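Local coordinates for fructooligosaccharide ABC transporter substrate-binding protein FusA (Streptococcus pneumoniae, PDB 5G5Y), which captures short- and long-chain fructooligosaccharides, preferring tetrasaccharides and larger, and serves the FusABC-MsmK transporter as its solute-binding subunit for their import, at residues 80-84 / 85-89; 473-476 / 477-481. All coordinates share one frame; numbering follows the deposited sequence.

Contact 1: residues 80-84 / 85-89; sequences VIIPV and EDLID
Val84 and the residues Leu87 and Ile88 make a local contact at the start of helix 85-91, where the loop that follows helix 69-77 turns into a new helix. Val84 O accepts a hydrogen bond from Ile88 N at 3.1 Å, with an N-H...O angle of 151°, and a weak one from Leu87 N. As the N-cap residue, Val84 thus lends its carbonyl to the first turn, but its side chain has no polar atom to cap the first-turn N-H groups. Asp86 N is served instead by a water, 3.0 Å away, that donates to Pro83 O. The two methyls of Val84 part company: CG1 faces Leu87 CD1 at 4.4 Å, while CG2 meets Ile88 CD1 at 4.3 Å. Ile82 CD1 also lies 4.4 Å from Leu87 CD1. Ile82, Val84 and Leu87 pack on Ile312 of strand 310-312, an outermost strand of its four-stranded mixed sheet, and Ile82 and Leu87 also on Leu319 of helix 319-329. Glu85 folds back along the loop, its CG between backbone N and carbonyl carbon (chi1 64°) and its chain bent at chi2, which sets OE1 3.5 Å from Pro83 CB. Its carboxylate is gripped twice, OE1 by Ile116 N and OE2 by His115 ND1.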
ATOM      1  N   VAL A  80     -22.929  16.524  -7.770  1.00 23.14           N
ATOM      2  CA  VAL A  80     -23.295  15.095  -7.914  1.00 22.06           C
ATOM      3  C   VAL A  80     -23.317  14.389  -6.544  1.00 20.60           C
ATOM      4  O   VAL A  80     -24.226  13.585  -6.254  1.00 18.75           O
ATOM      5  CB  VAL A  80     -22.343  14.398  -8.897  1.00 23.07           C
ATOM      6  CG1 VAL A  80     -22.500  12.883  -8.889  1.00 23.20           C
ATOM      7  CG2 VAL A  80     -22.555  14.974 -10.299  1.00 24.54           C
ATOM      8  N   ILE A  81     -22.343  14.728  -5.707  1.00 18.88           N
ATOM      9  CA  ILE A  81     -22.261  14.159  -4.360  1.00 21.14           C
ATOM     10  C   ILE A  81     -22.418  15.276  -3.373  1.00 20.55           C
ATOM     11  O   ILE A  81     -22.158  16.415  -3.716  1.00 22.44           O
ATOM     12  CB  ILE A  81     -20.955  13.364  -4.113  1.00 20.64           C
ATOM     13  CG1 ILE A  81     -19.682  14.235  -4.192  1.00 23.22           C
ATOM     14  CG2 ILE A  81     -20.886  12.204  -5.102  1.00 20.73           C
ATOM     15  CD1 ILE A  81     -18.387  13.505  -3.871  1.00 22.87           C
ATOM     16  N   ILE A  82     -22.749  14.940  -2.135  1.00 19.42           N
ATOM     17  CA  ILE A  82     -22.995  15.935  -1.101  1.00 19.66           C
ATOM     18  C   ILE A  82     -21.966  15.865   0.035  1.00 19.89           C
ATOM     19  O   ILE A  82     -21.339  14.798   0.256  1.00 17.98           O
ATOM     20  CB  ILE A  82     -24.406  15.788  -0.502  1.00 20.31           C
ATOM     21  CG1 ILE A  82     -24.595  14.435   0.226  1.00 20.72           C
ATOM     22  CG2 ILE A  82     -25.428  15.945  -1.629  1.00 22.61           C
ATOM     23  CD1 ILE A  82     -25.806  14.381   1.144  1.00 20.81           C
ATOM     24  N   PRO A  83     -21.791  16.997   0.760  1.00 20.03           N
ATOM     25  CA  PRO A  83     -21.008  16.940   1.983  1.00 19.06           C
ATOM     26  C   PRO A  83     -21.726  16.111   3.052  1.00 18.60           C
ATOM     27  O   PRO A  83     -22.951  16.173   3.174  1.00 18.40           O
ATOM     28  CB  PRO A  83     -20.878  18.412   2.414  1.00 21.48           C
ATOM     29  CG  PRO A  83     -21.384  19.231   1.283  1.00 22.59           C
ATOM     30  CD  PRO A  83     -22.317  18.352   0.497  1.00 21.05           C
ATOM     31  N   VAL A  84     -20.958  15.352   3.823  1.00 17.96           N
ATOM     32  CA  VAL A  84     -21.510  14.413   4.804  1.00 18.64           C
ATOM     33  C   VAL A  84     -21.049  14.639   6.251  1.00 18.03           C
ATOM     34  O   VAL A  84     -21.414  13.845   7.117  1.00 18.60           O
ATOM     35  CB  VAL A  84     -21.156  12.956   4.422  1.00 17.83           C
ATOM     36  CG1 VAL A  84     -21.674  12.637   3.036  1.00 18.17           C
ATOM     37  CG2 VAL A  84     -19.650  12.718   4.490  1.00 18.49           C
ATOM     38  N   GLU A  85     -20.254  15.678   6.514  1.00 18.04           N
ATOM     39  CA  GLU A  85     -19.729  15.912   7.881  1.00 19.17           C
ATOM     40  C   GLU A  85     -20.837  16.037   8.931  1.00 19.12           C
ATOM     41  O   GLU A  85     -20.674  15.529  10.029  1.00 20.22           O
ATOM     42  CB  GLU A  85     -18.728  17.078   7.977  1.00 21.00           C
ATOM     43  CG  GLU A  85     -19.266  18.464   7.668  1.00 22.96           C
ATOM     44  CD  GLU A  85     -19.300  18.780   6.187  1.00 24.82           C
ATOM     45  OE1 GLU A  85     -18.972  17.906   5.347  1.00 22.87           O
ATOM     46  OE2 GLU A  85     -19.670  19.927   5.866  1.00 27.81           O
ATOM     47  N   ASP A  86     -21.955  16.646   8.576  1.00 19.00           N
ATOM     48  CA  ASP A  86     -23.074  16.853   9.529  1.00 22.42           C
ATOM     49  C   ASP A  86     -23.802  15.534   9.804  1.00 19.64           C
ATOM     50  O   ASP A  86     -24.328  15.330  10.881  1.00 20.16           O
ATOM     51  CB  ASP A  86     -24.078  17.893   9.007  1.00 25.51           C
ATOM     52  CG  ASP A  86     -23.493  19.337   8.942  1.00 33.25           C
ATOM     53  OD1 ASP A  86     -22.501  19.666   9.640  1.00 39.28           O
ATOM     54  OD2 ASP A  86     -24.047  20.173   8.188  1.00 40.43           O
ATOM     55  N   LEU A  87     -23.841  14.657   8.805  1.00 18.22           N
ATOM     56  CA  LEU A  87     -24.445  13.346   8.929  1.00 18.32           C
ATOM     57  C   LEU A  87     -23.601  12.477   9.859  1.00 17.62           C
ATOM     58  O   LEU A  87     -24.150  11.695  10.648  1.00 16.48           O
ATOM     59  CB  LEU A  87     -24.597  12.672   7.556  1.00 19.22           C
ATOM     60  CG  LEU A  87     -25.517  13.408   6.580  1.00 20.60           C
ATOM     61  CD1 LEU A  87     -25.434  12.756   5.222  1.00 22.16           C
ATOM     62  CD2 LEU A  87     -26.964  13.450   7.080  1.00 21.29           C
ATOM     63  N   ILE A  88     -22.272  12.649   9.803  1.00 16.67           N
ATOM     64  CA  ILE A  88     -21.393  11.918  10.710  1.00 16.28           C
ATOM     65  C   ILE A  88     -21.713  12.283  12.150  1.00 18.35           C
ATOM     66  O   ILE A  88     -21.985  11.413  12.994  1.00 17.27           O
ATOM     67  CB  ILE A  88     -19.906  12.159  10.411  1.00 16.77           C
ATOM     68  CG1 ILE A  88     -19.584  11.585   9.026  1.00 16.64           C
ATOM     69  CG2 ILE A  88     -19.025  11.543  11.503  1.00 16.38           C
ATOM     70  CD1 ILE A  88     -18.194  11.942   8.499  1.00 16.84           C
ATOM     71  N   ASP A  89     -21.662  13.580  12.421  1.00 18.81           N
ATOM     72  CA  ASP A  89     -21.899  14.105  13.733  1.00 22.32           C
ATOM     73  C   ASP A  89     -23.268  13.708  14.307  1.00 20.21           C
ATOM     74  O   ASP A  89     -23.362  13.345  15.465  1.00 20.83           O
ATOM     75  CB  ASP A  89     -21.794  15.638  13.675  1.00 28.39           C
ATOM     76  CG  ASP A  89     -21.742  16.271  15.054  1.00 36.47           C
ATOM     77  OD1 ASP A  89     -20.912  15.839  15.896  1.00 46.72           O
ATOM     78  OD2 ASP A  89     -22.522  17.202  15.304  1.00 44.93           O
TER
HETATM   79  O   HOH W   1     -23.341  16.894   5.982  1.00 32.32           O

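Contact 2: residues 473-476 / 477-481; sequences YGLS and DYLAI
Gly474 stands at a junction of two helices: it ends helix 459-472 in a Schellman motif and is the N-cap of helix 475-492. Its phi of 106° is positive, a conformation glycine adopts readily and the one expected at the end of a Schellman motif. Three successive i to i+4 hydrogen bonds then start the new helix: Tyr478 N to Gly474 O at 2.9 Å, Leu479 N to Leu475 O at 3.0 Å and Ala480 N to Ser476 O at 3.1 Å. On the apolar side, Leu475 CG touches Leu479 CD1 at 4.2 Å, and Leu475 CD1 lies beside the Tyr478 ring atom CD2 at 4.5 Å. Both leucines pack on Phe220, a residue of the second calcium site, and Leu475 also meets its ligand Asp223. Tyr478, with CG anti to its backbone nitrogen (chi1 -174°), sends its ring against helix 429-455, where OH hydrogen-bonds Glu439 OE2. On the polar side, one water donates to Asp477 OD1 at 2.6 Å and weakly to Ser476 OG at 3.3 Å. Ser476 OG is also hydrogen-bonded to Glu471 OE2 of the preceding helix, tying the two helices across the glycine. The helix start is therefore two-sided: the exposed Ser476 and Asp477 share a water, while the leucines bring this first turn against residues of the second calcium site.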
ATOM      1  N   TYR A 473      11.724  21.022 -14.376  1.00 18.30           N
ATOM      2  CA  TYR A 473      10.447  20.342 -14.270  1.00 18.20           C
ATOM      3  C   TYR A 473       9.591  20.795 -13.086  1.00 18.51           C
ATOM      4  O   TYR A 473       8.442  20.346 -12.964  1.00 21.24           O
ATOM      5  CB  TYR A 473      10.615  18.830 -14.168  1.00 18.06           C
ATOM      6  CG  TYR A 473      11.041  18.128 -15.431  1.00 19.05           C
ATOM      7  CD1 TYR A 473      10.407  18.370 -16.654  1.00 18.85           C
ATOM      8  CD2 TYR A 473      12.049  17.192 -15.394  1.00 19.06           C
ATOM      9  CE1 TYR A 473      10.777  17.680 -17.795  1.00 20.47           C
ATOM     10  CE2 TYR A 473      12.420  16.494 -16.518  1.00 21.27           C
ATOM     11  CZ  TYR A 473      11.784  16.741 -17.721  1.00 22.28           C
ATOM     12  OH  TYR A 473      12.220  16.048 -18.811  1.00 23.11           O
ATOM     13  N   GLY A 474      10.131  21.625 -12.210  1.00 18.22           N
ATOM     14  CA  GLY A 474       9.338  22.255 -11.164  1.00 18.49           C
ATOM     15  C   GLY A 474       9.543  21.695  -9.761  1.00 16.94           C
ATOM     16  O   GLY A 474       8.649  21.824  -8.911  1.00 16.38           O
ATOM     17  N   LEU A 475      10.697  21.072  -9.512  1.00 17.65           N
ATOM     18  CA  LEU A 475      10.956  20.462  -8.212  1.00 17.64           C
ATOM     19  C   LEU A 475      10.739  21.428  -7.039  1.00 18.08           C
ATOM     20  O   LEU A 475      10.112  21.050  -6.047  1.00 16.62           O
ATOM     21  CB  LEU A 475      12.365  19.864  -8.144  1.00 18.18           C
ATOM     22  CG  LEU A 475      12.725  19.146  -6.841  1.00 18.78           C
ATOM     23  CD1 LEU A 475      11.771  17.990  -6.632  1.00 19.67           C
ATOM     24  CD2 LEU A 475      14.178  18.703  -6.878  1.00 19.68           C
ATOM     25  N   SER A 476      11.240  22.666  -7.117  1.00 17.24           N
ATOM     26  CA  SER A 476      11.047  23.571  -5.990  1.00 18.39           C
ATOM     27  C   SER A 476       9.575  23.854  -5.728  1.00 17.74           C
ATOM     28  O   SER A 476       9.175  23.945  -4.580  1.00 18.92           O
ATOM     29  CB  SER A 476      11.837  24.877  -6.123  1.00 19.83           C
ATOM     30  OG  SER A 476      11.408  25.610  -7.241  1.00 21.79           O
ATOM     31  N   ASP A 477       8.764  23.976  -6.770  1.00 19.05           N
ATOM     32  CA  ASP A 477       7.328  24.208  -6.585  1.00 19.78           C
ATOM     33  C   ASP A 477       6.643  22.997  -5.977  1.00 18.21           C
ATOM     34  O   ASP A 477       5.782  23.138  -5.107  1.00 17.94           O
ATOM     35  CB  ASP A 477       6.657  24.563  -7.907  1.00 22.17           C
ATOM     36  CG  ASP A 477       7.055  25.946  -8.425  1.00 27.80           C
ATOM     37  OD1 ASP A 477       7.562  26.790  -7.669  1.00 31.07           O
ATOM     38  OD2 ASP A 477       6.855  26.192  -9.616  1.00 34.92           O
ATOM     39  N   TYR A 478       7.001  21.833  -6.488  1.00 16.65           N
ATOM     40  CA  TYR A 478       6.533  20.529  -5.975  1.00 17.14           C
ATOM     41  C   TYR A 478       6.714  20.434  -4.449  1.00 16.29           C
ATOM     42  O   TYR A 478       5.769  20.165  -3.696  1.00 14.47           O
ATOM     43  CB  TYR A 478       7.326  19.415  -6.676  1.00 17.95           C
ATOM     44  CG  TYR A 478       6.871  18.008  -6.364  1.00 18.76           C
ATOM     45  CD1 TYR A 478       5.783  17.480  -7.021  1.00 20.50           C
ATOM     46  CD2 TYR A 478       7.529  17.206  -5.434  1.00 21.13           C
ATOM     47  CE1 TYR A 478       5.327  16.218  -6.780  1.00 20.60           C
ATOM     48  CE2 TYR A 478       7.078  15.904  -5.179  1.00 21.94           C
ATOM     49  CZ  TYR A 478       5.976  15.428  -5.876  1.00 22.30           C
ATOM     50  OH  TYR A 478       5.452  14.171  -5.722  1.00 23.02           O
ATOM     51  N   LEU A 479       7.936  20.729  -4.012  1.00 17.34           N
ATOM     52  CA  LEU A 479       8.275  20.690  -2.588  1.00 18.81           C
ATOM     53  C   LEU A 479       7.570  21.715  -1.751  1.00 17.94           C
ATOM     54  O   LEU A 479       7.159  21.398  -0.631  1.00 15.31           O
ATOM     55  CB  LEU A 479       9.776  20.796  -2.355  1.00 21.23           C
ATOM     56  CG  LEU A 479      10.535  19.521  -2.722  1.00 25.31           C
ATOM     57  CD1 LEU A 479      12.033  19.810  -2.717  1.00 25.16           C
ATOM     58  CD2 LEU A 479      10.200  18.405  -1.724  1.00 27.25           C
ATOM     59  N   ALA A 480       7.385  22.923  -2.298  1.00 16.50           N
ATOM     60  CA  ALA A 480       6.654  23.948  -1.572  1.00 17.03           C
ATOM     61  C   ALA A 480       5.207  23.522  -1.385  1.00 16.10           C
ATOM     62  O   ALA A 480       4.642  23.752  -0.326  1.00 16.24           O
ATOM     63  CB  ALA A 480       6.727  25.323  -2.265  1.00 16.86           C
ATOM     64  N   ILE A 481       4.599  22.932  -2.406  1.00 15.51           N
ATOM     65  CA  ILE A 481       3.234  22.424  -2.275  1.00 15.03           C
ATOM     66  C   ILE A 481       3.147  21.318  -1.199  1.00 14.64           C
ATOM     67  O   ILE A 481       2.268  21.359  -0.320  1.00 14.34           O
ATOM     68  CB  ILE A 481       2.659  21.919  -3.599  1.00 14.98           C
ATOM     69  CG1 ILE A 481       2.443  23.117  -4.544  1.00 16.71           C
ATOM     70  CG2 ILE A 481       1.359  21.160  -3.341  1.00 15.61           C
ATOM     71  CD1 ILE A 481       2.382  22.725  -5.995  1.00 17.93           C
TER
HETATM   72  O   HOH W   2       9.121  27.309  -5.594  1.00 54.05           O

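Contacts 1 and 2 are separate examples of one theme, the start of a helix, with centres 33 Å apart and no shared element. Each is partly buried, with an apolar side turned inward and polar residues at the surface. Contact 1 brings a loop into its helix and leans on a sheet edge, with a valine at the N-cap and a water bridging the loop to the first turn. Contact 2 joins one helix to the next through a glycine, and its apolar side lies against a calcium-site strand and a long helix. The outside polar partners differ accordingly: a glutamate held by a loop in contact 1, a serine and a tyrosine held by glutamates of neighbouring helices in contact 2.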